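Local coordinates for protein pectinesterase 1 (Solanum lycopersicum, PDB 1XG2) that hydrolyses the methyl esters of pectin's galacturonan chains, releasing methanol, and may prepare fruit cell walls for softening during ripening, at residues 176-181 against 216-221; 152-157 against 168-173; 245-250 against 275-280; 202-207 against 237-242. All blocks are in the same frame, centred on the assembly; numbering follows the deposited sequence.

Contact 1. Residues 176-181 against 216-221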
loop_
_atom_site.group_PDB
_atom_site.type_symbol
_atom_site.label_atom_id
_atom_site.label_comp_id
_atom_site.label_asym_id
_atom_site.label_seq_id
_atom_site.Cartn_x
_atom_site.Cartn_y
_atom_site.Cartn_z
ATOM N N TYR A 176 19.227 18.984 5.993
ATOM C CA TYR A 176 18.246 19.695 5.166
ATOM C C TYR A 176 16.997 18.880 4.814
ATOM O O TYR A 176 16.130 19.371 4.103
ATOM C CB TYR A 176 18.879 20.269 3.886
ATOM C CG TYR A 176 20.229 20.902 4.113
ATOM C CD1 TYR A 176 21.340 20.478 3.398
ATOM C CD2 TYR A 176 20.393 21.920 5.046
ATOM C CE1 TYR A 176 22.592 21.055 3.604
ATOM C CE2 TYR A 176 21.642 22.501 5.262
ATOM C CZ TYR A 176 22.735 22.062 4.530
ATOM O OH TYR A 176 23.984 22.616 4.734
ATOM N N GLN A 177 16.883 17.657 5.313
ATOM C CA GLN A 177 15.707 16.861 5.014
ATOM C C GLN A 177 14.540 17.287 5.873
ATOM O O GLN A 177 14.709 17.890 6.935
ATOM C CB GLN A 177 15.995 15.373 5.168
ATOM C CG GLN A 177 16.865 14.852 4.037
ATOM C CD GLN A 177 16.948 13.342 4.011
ATOM O OE1 GLN A 177 17.193 12.718 5.038
ATOM N NE2 GLN A 177 16.723 12.753 2.845
ATOM N N GLN A 178 13.346 16.973 5.383
ATOM C CA GLN A 178 12.098 17.220 6.083
ATOM C C GLN A 178 11.326 15.898 6.191
ATOM O O GLN A 178 11.098 15.214 5.182
ATOM C CB GLN A 178 11.261 18.215 5.304
ATOM C CG GLN A 178 11.969 19.530 4.962
ATOM C CD GLN A 178 10.996 20.593 4.453
ATOM O OE1 GLN A 178 11.070 21.764 4.853
ATOM N NE2 GLN A 178 10.084 20.191 3.596
ATOM N N ASN A 179 10.954 15.535 7.410
ATOM C CA ASN A 179 10.249 14.275 7.651
ATOM C C ASN A 179 8.788 14.386 7.222
ATOM O O ASN A 179 8.160 15.423 7.406
ATOM C CB ASN A 179 10.309 13.876 9.121
ATOM C CG ASN A 179 11.699 13.495 9.568
ATOM O OD1 ASN A 179 12.528 13.102 8.760
ATOM N ND2 ASN A 179 11.963 13.612 10.878
ATOM N N MET A 180 8.275 13.306 6.648
ATOM C CA MET A 180 6.874 13.180 6.273
ATOM C C MET A 180 6.418 11.806 6.746
ATOM O O MET A 180 6.899 10.783 6.239
ATOM C CB MET A 180 6.687 13.262 4.756
ATOM C CG MET A 180 7.421 14.379 4.082
ATOM S SD MET A 180 6.527 15.911 4.279
ATOM C CE MET A 180 7.852 17.077 3.965
ATOM N N VAL A 181 5.490 11.786 7.694
ATOM C CA VAL A 181 4.942 10.525 8.222
ATOM C C VAL A 181 4.279 9.730 7.116
ATOM O O VAL A 181 4.516 8.529 6.998
ATOM C CB VAL A 181 3.935 10.753 9.355
ATOM C CG1 VAL A 181 3.374 9.416 9.875
ATOM C CG2 VAL A 181 4.597 11.514 10.509
ATOM N N PRO A 216 12.026 19.565 10.375
ATOM C CA PRO A 216 10.585 19.619 10.578
ATOM C C PRO A 216 9.979 18.259 10.264
ATOM O O PRO A 216 10.589 17.472 9.532
ATOM C CB PRO A 216 10.134 20.651 9.545
ATOM C CG PRO A 216 11.103 20.463 8.425
ATOM C CD PRO A 216 12.414 20.167 9.085
ATOM N N THR A 217 8.816 17.987 10.840
ATOM C CA THR A 217 8.078 16.767 10.557
ATOM C C THR A 217 6.657 17.148 10.206
ATOM O O THR A 217 6.009 17.889 10.940
ATOM C CB THR A 217 8.089 15.840 11.783
ATOM O OG1 THR A 217 9.425 15.401 12.057
ATOM C CG2 THR A 217 7.320 14.570 11.516
ATOM N N TYR A 218 6.180 16.647 9.077
ATOM C CA TYR A 218 4.811 16.865 8.667
ATOM C C TYR A 218 4.068 15.538 8.697
ATOM O O TYR A 218 4.666 14.481 8.588
ATOM C CB TYR A 218 4.753 17.436 7.258
ATOM C CG TYR A 218 5.456 18.775 7.086
ATOM C CD1 TYR A 218 6.816 18.833 6.845
ATOM C CD2 TYR A 218 4.747 19.980 7.166
ATOM C CE1 TYR A 218 7.470 20.046 6.677
ATOM C CE2 TYR A 218 5.395 21.210 6.995
ATOM C CZ TYR A 218 6.757 21.229 6.757
ATOM O OH TYR A 218 7.426 22.425 6.574
ATOM N N LEU A 219 2.756 15.616 8.832
ATOM C CA LEU A 219 1.885 14.449 8.800
ATOM C C LEU A 219 1.862 13.778 7.432
ATOM O O LEU A 219 1.718 12.559 7.340
ATOM C CB LEU A 219 0.468 14.839 9.227
ATOM C CG LEU A 219 0.340 15.321 10.670
ATOM C CD1 LEU A 219 -1.061 15.923 10.919
ATOM C CD2 LEU A 219 0.648 14.198 11.658
ATOM N N GLY A 220 1.978 14.568 6.372
ATOM C CA GLY A 220 2.060 14.020 5.035
ATOM C C GLY A 220 2.294 15.047 3.946
ATOM O O GLY A 220 2.239 16.260 4.188
ATOM N N ARG A 221 2.592 14.535 2.758
ATOM C CA ARG A 221 2.633 15.309 1.530
ATOM C C ARG A 221 2.025 14.464 0.402
ATOM O O ARG A 221 2.084 13.231 0.449
ATOM C CB ARG A 221 4.064 15.758 1.196
ATOM C CG ARG A 221 5.100 14.652 1.055
ATOM C CD ARG A 221 6.483 15.178 0.704
ATOM N NE ARG A 221 7.426 14.121 0.386
ATOM C CZ ARG A 221 8.555 14.308 -0.295
ATOM N NH1 ARG A 221 8.909 15.520 -0.734
ATOM N NH2 ARG A 221 9.331 13.278 -0.557
#
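Adjacent coils of the right-handed parallel beta-helix pair here, N179 with T217 and M180 with Y218, in the sheet that carries the active site of this pectinesterase domain. The parallel ladder is stitched by N179 N to P216 O (2.9 Å), Y218 N to N179 O (2.9 Å) and V181 N to Y218 O (3.0 Å). On the face shared by N179 and T217, N179 ND2 reaches T217 OG1 only weakly (3.3 Å); its stronger partner is R171 O. M180 and Y218 occupy the other face, lying side by side and pointing the same way. A bend at chi2 (-80°) brings M180 CE to 3.5 Å from Y218 CD1. The sulfur, M180 SD, stands obliquely 4.9 Å from the centroid of the Y218 ring, a Met-aromatic contact. R221 crosses the methionine at about a right angle, with R221 CD 3.6 Å from M180 CG. Extended from CG to NE, R221, a substrate-binding residue by similarity, ends in a salt bridge to D153, the predicted nucleophile. At the exposed margin, Q178 CG lies against P216 CG at 3.7 Å. Strand 179-184 is flanked on its other side by strand 155-157, whereas 217-220 is the outermost strand of this sheet within the chain; N179 and T217 both pack on A170 of strand 167-170, and V181 and L219 on I202 of strand 201-204.

Contact 2. Residues 152-157 against 168-173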
loop_
_atom_site.group_PDB
_atom_site.type_symbol
_atom_site.label_atom_id
_atom_site.label_comp_id
_atom_site.label_asym_id
_atom_site.label_seq_id
_atom_site.Cartn_x
_atom_site.Cartn_y
_atom_site.Cartn_z
ATOM N N VAL A 152 11.610 10.353 5.689
ATOM C CA VAL A 152 10.928 10.916 4.537
ATOM C C VAL A 152 9.947 9.881 3.969
ATOM O O VAL A 152 10.356 8.807 3.543
ATOM C CB VAL A 152 11.948 11.317 3.424
ATOM C CG1 VAL A 152 11.231 11.863 2.207
ATOM C CG2 VAL A 152 12.992 12.327 3.951
ATOM N N ASP A 153 8.657 10.218 3.996
ATOM C CA ASP A 153 7.591 9.418 3.398
ATOM C C ASP A 153 7.573 8.014 3.977
ATOM O O ASP A 153 7.559 7.048 3.228
ATOM C CB ASP A 153 7.780 9.304 1.874
ATOM C CG ASP A 153 7.758 10.635 1.169
ATOM O OD1 ASP A 153 7.321 11.659 1.762
ATOM O OD2 ASP A 153 8.162 10.743 -0.003
ATOM N N PHE A 154 7.602 7.885 5.298
ATOM C CA PHE A 154 7.886 6.573 5.870
ATOM C C PHE A 154 6.683 5.620 5.926
ATOM O O PHE A 154 6.849 4.409 6.135
ATOM C CB PHE A 154 8.742 6.659 7.153
ATOM C CG PHE A 154 8.046 7.157 8.410
ATOM C CD1 PHE A 154 7.352 6.278 9.220
ATOM C CD2 PHE A 154 8.250 8.454 8.877
ATOM C CE1 PHE A 154 6.780 6.697 10.406
ATOM C CE2 PHE A 154 7.701 8.874 10.086
ATOM C CZ PHE A 154 6.951 7.978 10.847
ATOM N N ILE A 155 5.495 6.149 5.651
ATOM C CA ILE A 155 4.331 5.311 5.356
ATOM C C ILE A 155 3.756 5.770 4.030
ATOM O O ILE A 155 3.175 6.852 3.937
ATOM C CB ILE A 155 3.264 5.399 6.448
ATOM C CG1 ILE A 155 3.841 4.976 7.795
ATOM C CG2 ILE A 155 2.083 4.493 6.102
ATOM C CD1 ILE A 155 2.919 5.241 8.962
ATOM N N PHE A 156 3.923 4.955 2.994
ATOM C CA PHE A 156 3.570 5.388 1.648
ATOM C C PHE A 156 2.975 4.256 0.825
ATOM O O PHE A 156 3.141 3.089 1.162
ATOM C CB PHE A 156 4.795 5.994 0.942
ATOM C CG PHE A 156 5.789 4.979 0.472
ATOM C CD1 PHE A 156 5.934 4.702 -0.886
ATOM C CD2 PHE A 156 6.570 4.290 1.373
ATOM C CE1 PHE A 156 6.842 3.757 -1.335
ATOM C CE2 PHE A 156 7.488 3.348 0.929
ATOM C CZ PHE A 156 7.630 3.088 -0.431
ATOM N N GLY A 157 2.291 4.617 -0.259
ATOM C CA GLY A 157 1.615 3.646 -1.106
ATOM C C GLY A 157 0.142 3.983 -1.281
ATOM O O GLY A 157 -0.275 5.113 -1.049
ATOM N N LEU A 168 4.084 5.913 15.749
ATOM C CA LEU A 168 4.676 6.365 14.501
ATOM C C LEU A 168 5.724 7.400 14.889
ATOM O O LEU A 168 5.401 8.491 15.359
ATOM C CB LEU A 168 3.609 6.947 13.580
ATOM C CG LEU A 168 2.372 6.050 13.407
ATOM C CD1 LEU A 168 1.394 6.678 12.454
ATOM C CD2 LEU A 168 2.761 4.692 12.939
ATOM N N VAL A 169 6.980 7.013 14.719
ATOM C CA VAL A 169 8.119 7.691 15.305
ATOM C C VAL A 169 9.007 8.265 14.213
ATOM O O VAL A 169 9.705 7.532 13.493
ATOM C CB VAL A 169 8.947 6.730 16.182
ATOM C CG1 VAL A 169 10.029 7.507 16.940
ATOM C CG2 VAL A 169 8.045 5.972 17.160
ATOM N N ALA A 170 8.971 9.580 14.083
ATOM C CA ALA A 170 9.891 10.260 13.178
ATOM C C ALA A 170 11.264 10.358 13.853
ATOM O O ALA A 170 11.356 10.624 15.050
ATOM C CB ALA A 170 9.362 11.622 12.811
ATOM N N ARG A 171 12.317 10.120 13.083
ATOM C CA ARG A 171 13.684 10.131 13.593
ATOM C C ARG A 171 14.516 11.219 12.909
ATOM O O ARG A 171 14.051 11.884 11.991
ATOM C CB ARG A 171 14.344 8.761 13.400
ATOM C CG ARG A 171 14.615 8.388 11.950
ATOM C CD ARG A 171 14.769 6.892 11.709
ATOM N NE ARG A 171 15.840 6.338 12.530
ATOM C CZ ARG A 171 16.146 5.052 12.632
ATOM N NH1 ARG A 171 15.504 4.129 11.921
ATOM N NH2 ARG A 171 17.138 4.683 13.429
ATOM N N LYS A 172 15.753 11.388 13.364
ATOM C CA LYS A 172 16.641 12.413 12.804
ATOM C C LYS A 172 17.077 12.007 11.403
ATOM O O LYS A 172 17.672 10.939 11.224
ATOM C CB LYS A 172 17.874 12.599 13.678
ATOM C CG LYS A 172 18.768 13.752 13.228
ATOM C CD LYS A 172 19.992 13.858 14.143
ATOM C CE LYS A 172 20.913 14.975 13.703
ATOM N NZ LYS A 172 22.333 14.677 14.030
ATOM N N PRO A 173 16.764 12.829 10.405
ATOM C CA PRO A 173 17.150 12.531 9.030
ATOM C C PRO A 173 18.502 13.146 8.666
ATOM O O PRO A 173 19.199 13.653 9.541
ATOM C CB PRO A 173 16.035 13.194 8.224
ATOM C CG PRO A 173 15.740 14.442 9.000
ATOM C CD PRO A 173 15.999 14.090 10.485
#
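L168 meets both I155 and F154 inside the beta-helix, where strand 168-170 faces segment 152-157 from a different sheet. Its branched end receives I155: L168 CD2 and I155 CD1 are 4.0 Å apart, and the two side chains cross at about a right angle. Nearer the backbone, the carbonyl carbon L168 C lies at the edge of the F154 ring, 4.3 Å from F154 CZ. V169 turns its side chain away from F154 and offers its carbonyl instead, V169 O standing 3.8 Å from F154 CZ in an oblique approach; the hydrogen bond of that oxygen goes to T149 OG1. A170 follows, with A170 CA 4.0 Å from F154 CE2 and the methyl A170 CB at 4.2 Å from the same ring carbon. F154 arrives there because its CG sits between the backbone N and the carbonyl carbon (chi1 74°), which sends the ring across the interior. Past the strand, R171 forms a salt bridge with D128 and a cation-pi contact with Y130. V148 of strand 147-150 touches both F154 and L168. No hydrogen bond joins the two segments, so their cohesion rests on van der Waals contact of buried apolar side chains with one another and with the backbone of L168 to A170; the polar chemistry belongs instead to D153, which turns from this contact to form a salt bridge with R221.

Contact 3. Residues 245-250 against 275-280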
loop_
_atom_site.group_PDB
_atom_site.type_symbol
_atom_site.label_atom_id
_atom_site.label_comp_id
_atom_site.label_asym_id
_atom_site.label_seq_id
_atom_site.Cartn_x
_atom_site.Cartn_y
_atom_site.Cartn_z
ATOM N N TRP A 245 0.940 19.779 7.192
ATOM C CA TRP A 245 1.116 19.044 5.952
ATOM C C TRP A 245 1.991 19.867 5.018
ATOM O O TRP A 245 2.065 21.111 5.137
ATOM C CB TRP A 245 -0.262 18.747 5.316
ATOM C CG TRP A 245 -1.220 18.131 6.290
ATOM C CD1 TRP A 245 -1.939 18.783 7.239
ATOM C CD2 TRP A 245 -1.538 16.727 6.445
ATOM N NE1 TRP A 245 -2.690 17.893 7.966
ATOM C CE2 TRP A 245 -2.465 16.624 7.501
ATOM C CE3 TRP A 245 -1.139 15.553 5.790
ATOM C CZ2 TRP A 245 -3.009 15.409 7.913
ATOM C CZ3 TRP A 245 -1.693 14.339 6.192
ATOM C CH2 TRP A 245 -2.609 14.279 7.260
ATOM N N ALA A 246 2.672 19.182 4.104
ATOM C CA ALA A 246 3.625 19.818 3.202
ATOM C C ALA A 246 3.273 19.599 1.745
ATOM O O ALA A 246 2.691 18.579 1.356
ATOM C CB ALA A 246 5.029 19.300 3.469
ATOM N N GLU A 247 3.655 20.573 0.932
ATOM C CA GLU A 247 3.543 20.463 -0.502
ATOM C C GLU A 247 4.434 19.337 -1.018
ATOM O O GLU A 247 5.498 19.055 -0.445
ATOM C CB GLU A 247 3.959 21.794 -1.142
ATOM C CG GLU A 247 3.007 22.940 -0.815
ATOM C CD GLU A 247 3.470 24.278 -1.388
ATOM O OE1 GLU A 247 4.556 24.321 -1.990
ATOM O OE2 GLU A 247 2.737 25.277 -1.227
ATOM N N TRP A 248 3.990 18.701 -2.095
ATOM C CA TRP A 248 4.820 17.789 -2.855
ATOM C C TRP A 248 5.628 18.580 -3.884
ATOM O O TRP A 248 6.842 18.437 -3.971
ATOM C CB TRP A 248 3.963 16.745 -3.574
ATOM C CG TRP A 248 4.759 15.777 -4.394
ATOM C CD1 TRP A 248 4.965 15.818 -5.742
ATOM C CD2 TRP A 248 5.451 14.613 -3.919
ATOM N NE1 TRP A 248 5.740 14.753 -6.136
ATOM C CE2 TRP A 248 6.058 14.003 -5.033
ATOM C CE3 TRP A 248 5.609 14.019 -2.662
ATOM C CZ2 TRP A 248 6.822 12.852 -4.929
ATOM C CZ3 TRP A 248 6.370 12.876 -2.554
ATOM C CH2 TRP A 248 6.958 12.296 -3.686
ATOM N N ASP A 249 4.924 19.376 -4.686
ATOM C CA ASP A 249 5.537 20.173 -5.744
ATOM C C ASP A 249 4.646 21.374 -6.019
ATOM O O ASP A 249 3.708 21.302 -6.827
ATOM C CB ASP A 249 5.687 19.322 -7.008
ATOM C CG ASP A 249 6.425 20.050 -8.126
ATOM O OD1 ASP A 249 6.427 19.546 -9.268
ATOM O OD2 ASP A 249 7.035 21.122 -7.948
ATOM N N GLY A 250 4.923 22.472 -5.328
ATOM C CA GLY A 250 4.089 23.654 -5.425
ATOM C C GLY A 250 2.637 23.349 -5.119
ATOM O O GLY A 250 2.316 22.749 -4.081
ATOM N N VAL A 275 -2.139 24.519 6.998
ATOM C CA VAL A 275 -2.325 24.896 5.616
ATOM C C VAL A 275 -3.803 25.192 5.358
ATOM O O VAL A 275 -4.685 24.647 6.025
ATOM C CB VAL A 275 -1.839 23.789 4.641
ATOM C CG1 VAL A 275 -0.329 23.652 4.694
ATOM C CG2 VAL A 275 -2.536 22.442 4.927
ATOM N N LYS A 276 -4.060 26.051 4.380
ATOM C CA LYS A 276 -5.421 26.459 4.044
ATOM C C LYS A 276 -5.875 25.831 2.726
ATOM O O LYS A 276 -6.793 26.329 2.062
ATOM C CB LYS A 276 -5.488 27.985 3.976
ATOM C CG LYS A 276 -5.310 28.662 5.340
ATOM C CD LYS A 276 -5.320 30.190 5.193
ATOM C CE LYS A 276 -5.064 30.917 6.527
ATOM N NZ LYS A 276 -5.688 30.256 7.720
ATOM N N TRP A 277 -5.247 24.717 2.360
ATOM C CA TRP A 277 -5.543 24.051 1.091
ATOM C C TRP A 277 -7.018 23.665 1.081
ATOM O O TRP A 277 -7.543 23.243 2.108
ATOM C CB TRP A 277 -4.736 22.766 0.946
ATOM C CG TRP A 277 -3.272 22.873 1.086
ATOM C CD1 TRP A 277 -2.491 23.984 0.924
ATOM C CD2 TRP A 277 -2.389 21.804 1.411
ATOM N NE1 TRP A 277 -1.170 23.663 1.133
ATOM C CE2 TRP A 277 -1.078 22.326 1.425
ATOM C CE3 TRP A 277 -2.571 20.436 1.671
ATOM C CZ2 TRP A 277 0.039 21.531 1.691
ATOM C CZ3 TRP A 277 -1.465 19.653 1.945
ATOM C CH2 TRP A 277 -0.181 20.201 1.955
ATOM N N PRO A 278 -7.690 23.800 -0.059
ATOM C CA PRO A 278 -9.077 23.331 -0.192
ATOM C C PRO A 278 -9.227 21.868 0.218
ATOM O O PRO A 278 -10.247 21.492 0.805
ATOM C CB PRO A 278 -9.362 23.512 -1.692
ATOM C CG PRO A 278 -8.463 24.616 -2.116
ATOM C CD PRO A 278 -7.209 24.435 -1.303
ATOM N N GLY A 279 -8.204 21.064 -0.064
ATOM C CA GLY A 279 -8.220 19.644 0.257
ATOM C C GLY A 279 -7.941 19.286 1.703
ATOM O O GLY A 279 -8.073 18.118 2.056
ATOM N N TYR A 280 -7.533 20.261 2.524
ATOM C CA TYR A 280 -7.327 20.041 3.945
ATOM C C TYR A 280 -8.580 20.367 4.764
ATOM O O TYR A 280 -9.184 21.428 4.600
ATOM C CB TYR A 280 -6.153 20.865 4.499
ATOM C CG TYR A 280 -6.077 20.725 5.998
ATOM C CD1 TYR A 280 -5.728 19.512 6.573
ATOM C CD2 TYR A 280 -6.417 21.775 6.839
ATOM C CE1 TYR A 280 -5.695 19.345 7.959
ATOM C CE2 TYR A 280 -6.383 21.626 8.229
ATOM C CZ TYR A 280 -6.021 20.417 8.781
ATOM O OH TYR A 280 -5.991 20.262 10.146
HETATM O O HOH W 1 1.103 25.436 0.683
#
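W277 is the main bump of this contact between two loops of the parallel beta-helix, and its six-membered ring enters a hollow lined by W245 CB and the backbone of A246 and E247. The tip of the indole goes in first: W277 CH2 comes within 3.4 Å of A246 O, and W277 CZ3 rests 3.7 Å from W245 CB. A246 C lies in the plane of the indole at its edge, while V275 CG2 lies over one face, 3.6 Å above the plane of the W277 ring and over its centre. An alanine in place of W277 would probably leave a gap against W245 CB and the A246-E247 backbone, and the water without its indole N-H partner. A second bump is the W245 indole, which meets Y280 at about a right angle of side-chain directions, W245 NE1 lying 3.3 Å from Y280 CE1. Their rings are oblique, with planes at 46°. The polar ends of both, W245 NE1 and Y280 OH, are bound by E261 OE2. A type I turn from W277 to Y280, closed by Y280 N to W277 O (3.0 Å), carries both aromatics of the second loop toward the first. Buried by the indole, A246 O has no hydrogen-bond partner in the model. Beside the exposed E247 a water accepts from W277 NE1 at 2.9 Å and donates to E247 OE2 over a short 2.5 Å.

Contact 4. Residues 202-207 against 237-242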
loop_
_atom_site.group_PDB
_atom_site.type_symbol
_atom_site.label_atom_id
_atom_site.label_comp_id
_atom_site.label_asym_id
_atom_site.label_seq_id
_atom_site.Cartn_x
_atom_site.Cartn_y
_atom_site.Cartn_z
ATOM N N ILE A 202 2.054 9.822 17.551
ATOM C CA ILE A 202 2.987 10.339 16.546
ATOM C C ILE A 202 3.974 11.228 17.264
ATOM O O ILE A 202 3.630 12.324 17.720
ATOM C CB ILE A 202 2.270 11.100 15.422
ATOM C CG1 ILE A 202 1.093 10.270 14.902
ATOM C CG2 ILE A 202 3.254 11.408 14.311
ATOM C CD1 ILE A 202 0.324 10.903 13.758
ATOM N N ILE A 203 5.197 10.730 17.377
ATOM C CA ILE A 203 6.187 11.287 18.278
ATOM C C ILE A 203 7.571 11.319 17.642
ATOM O O ILE A 203 7.797 10.746 16.570
ATOM C CB ILE A 203 6.219 10.465 19.571
ATOM C CG1 ILE A 203 6.568 8.991 19.273
ATOM C CG2 ILE A 203 4.873 10.561 20.275
ATOM C CD1 ILE A 203 6.791 8.143 20.519
ATOM N N ALA A 204 8.494 11.977 18.343
ATOM C CA ALA A 204 9.881 12.058 17.929
ATOM C C ALA A 204 10.722 10.995 18.648
ATOM O O ALA A 204 10.500 10.675 19.815
ATOM C CB ALA A 204 10.432 13.441 18.243
ATOM N N SER A 205 11.695 10.462 17.929
ATOM C CA SER A 205 12.749 9.650 18.519
ATOM C C SER A 205 13.640 10.516 19.406
ATOM O O SER A 205 13.600 11.753 19.336
ATOM C CB SER A 205 13.594 9.064 17.413
ATOM O OG SER A 205 14.257 10.119 16.755
ATOM N N SER A 206 14.458 9.872 20.225
ATOM C CA SER A 206 15.370 10.590 21.107
ATOM C C SER A 206 16.408 11.399 20.318
ATOM O O SER A 206 16.829 12.449 20.787
ATOM C CB SER A 206 16.074 9.631 22.069
ATOM O OG SER A 206 16.974 8.794 21.379
ATOM N N ASP A 207 16.795 10.949 19.122
ATOM C CA ASP A 207 17.748 11.726 18.324
ATOM C C ASP A 207 17.142 12.915 17.547
ATOM O O ASP A 207 17.870 13.819 17.120
ATOM C CB ASP A 207 18.665 10.830 17.460
ATOM C CG ASP A 207 17.969 10.169 16.269
ATOM O OD1 ASP A 207 16.735 10.307 16.076
ATOM O OD2 ASP A 207 18.632 9.462 15.473
ATOM N N GLY A 237 2.868 14.809 18.879
ATOM C CA GLY A 237 3.938 15.467 19.607
ATOM C C GLY A 237 4.257 16.834 19.032
ATOM O O GLY A 237 3.779 17.200 17.957
ATOM N N GLY A 238 5.078 17.597 19.750
ATOM C CA GLY A 238 5.475 18.924 19.309
ATOM C C GLY A 238 6.310 18.931 18.042
ATOM O O GLY A 238 6.504 19.985 17.428
ATOM N N LEU A 239 6.796 17.761 17.624
ATOM C CA LEU A 239 7.539 17.653 16.373
ATOM C C LEU A 239 6.716 18.041 15.149
ATOM O O LEU A 239 7.283 18.418 14.110
ATOM C CB LEU A 239 8.098 16.238 16.189
ATOM C CG LEU A 239 7.158 15.165 15.611
ATOM C CD1 LEU A 239 7.951 13.976 15.120
ATOM C CD2 LEU A 239 6.138 14.743 16.631
ATOM N N ILE A 240 5.391 17.942 15.248
ATOM C CA ILE A 240 4.541 18.181 14.087
ATOM C C ILE A 240 4.471 19.679 13.785
ATOM O O ILE A 240 3.992 20.481 14.598
ATOM C CB ILE A 240 3.120 17.612 14.277
ATOM C CG1 ILE A 240 3.164 16.099 14.544
ATOM C CG2 ILE A 240 2.253 17.928 13.039
ATOM C CD1 ILE A 240 3.860 15.278 13.467
ATOM N N ASN A 241 4.985 20.039 12.621
ATOM C CA ASN A 241 4.972 21.409 12.134
ATOM C C ASN A 241 3.571 22.044 12.229
ATOM O O ASN A 241 2.578 21.394 11.894
ATOM C CB ASN A 241 5.450 21.414 10.685
ATOM C CG ASN A 241 5.932 22.776 10.238
ATOM O OD1 ASN A 241 7.124 23.095 10.326
ATOM N ND2 ASN A 241 5.009 23.591 9.769
ATOM N N PRO A 242 3.480 23.291 12.689
ATOM C CA PRO A 242 2.199 24.019 12.715
ATOM C C PRO A 242 1.358 23.965 11.422
ATOM O O PRO A 242 0.125 23.914 11.488
ATOM C CB PRO A 242 2.630 25.460 13.013
ATOM C CG PRO A 242 3.869 25.319 13.811
ATOM C CD PRO A 242 4.579 24.113 13.245
#
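G237 N donates to I202 O over 2.8 Å, the one hydrogen bond between these segments, with an N-H...O angle of 164° and the donor nearly in line with the C=O bond. The same carbonyl oxygen, I202 O, is also touched by a methyl, L239 CD2, at 3.7 Å. L239 has its CG between the backbone N and the carbonyl carbon (chi1 83°), a setting that lays the forked end of the side chain along the opposing strand. Its other methyl, L239 CD1, reaches I203 O at 3.5 Å and A204 CB at 4.0 Å. The G237-I202 bond continues, just past strand 235-236, the pairing of that strand with 201-204 in one sheet of the parallel beta-helix; the chain then enters a type I turn from G237 to I240, closed by I240 N to G237 O at 3.2 Å. Replacing L239 by an alanine would probably lose the methyl contacts along I202, I203 and A204 and open a gap between the turn and strand 201-204, where L239 also touches A170, T217 and L212. Beyond the turn I240 crosses I202 at about a right angle, tip against branch, with I240 CD1 4.0 Å from I202 CG2; both isoleucines also pack on L219 of the neighbouring sheet. Where strand 202-204 ends, S205 OG donates to D207 OD1 over 2.6 Å, and D207 OD1 in turn receives K172 N.

How the contacts relate
From the N terminus, contact 2 comes first: its chain returns after ten residues to face itself across the interior of the coil. Contact 1 opens next at 176-181 and closes at 216-221, one coil later in the same sheet. Contact 4 begins within that span, at 202-207, and closes beyond it at 237-242, so contacts 1 and 4 cross. Contact 3 follows in series, 245-250 meeting 275-280 across the span holding strand 258-262, and so joins the loops before and after that strand. R221 and D153 join contacts 1 and 2 at the active site, A170 pairs with I203 and S205 between contacts 2 and 4, and G220 O bonds to A246 N between contacts 1 and 3.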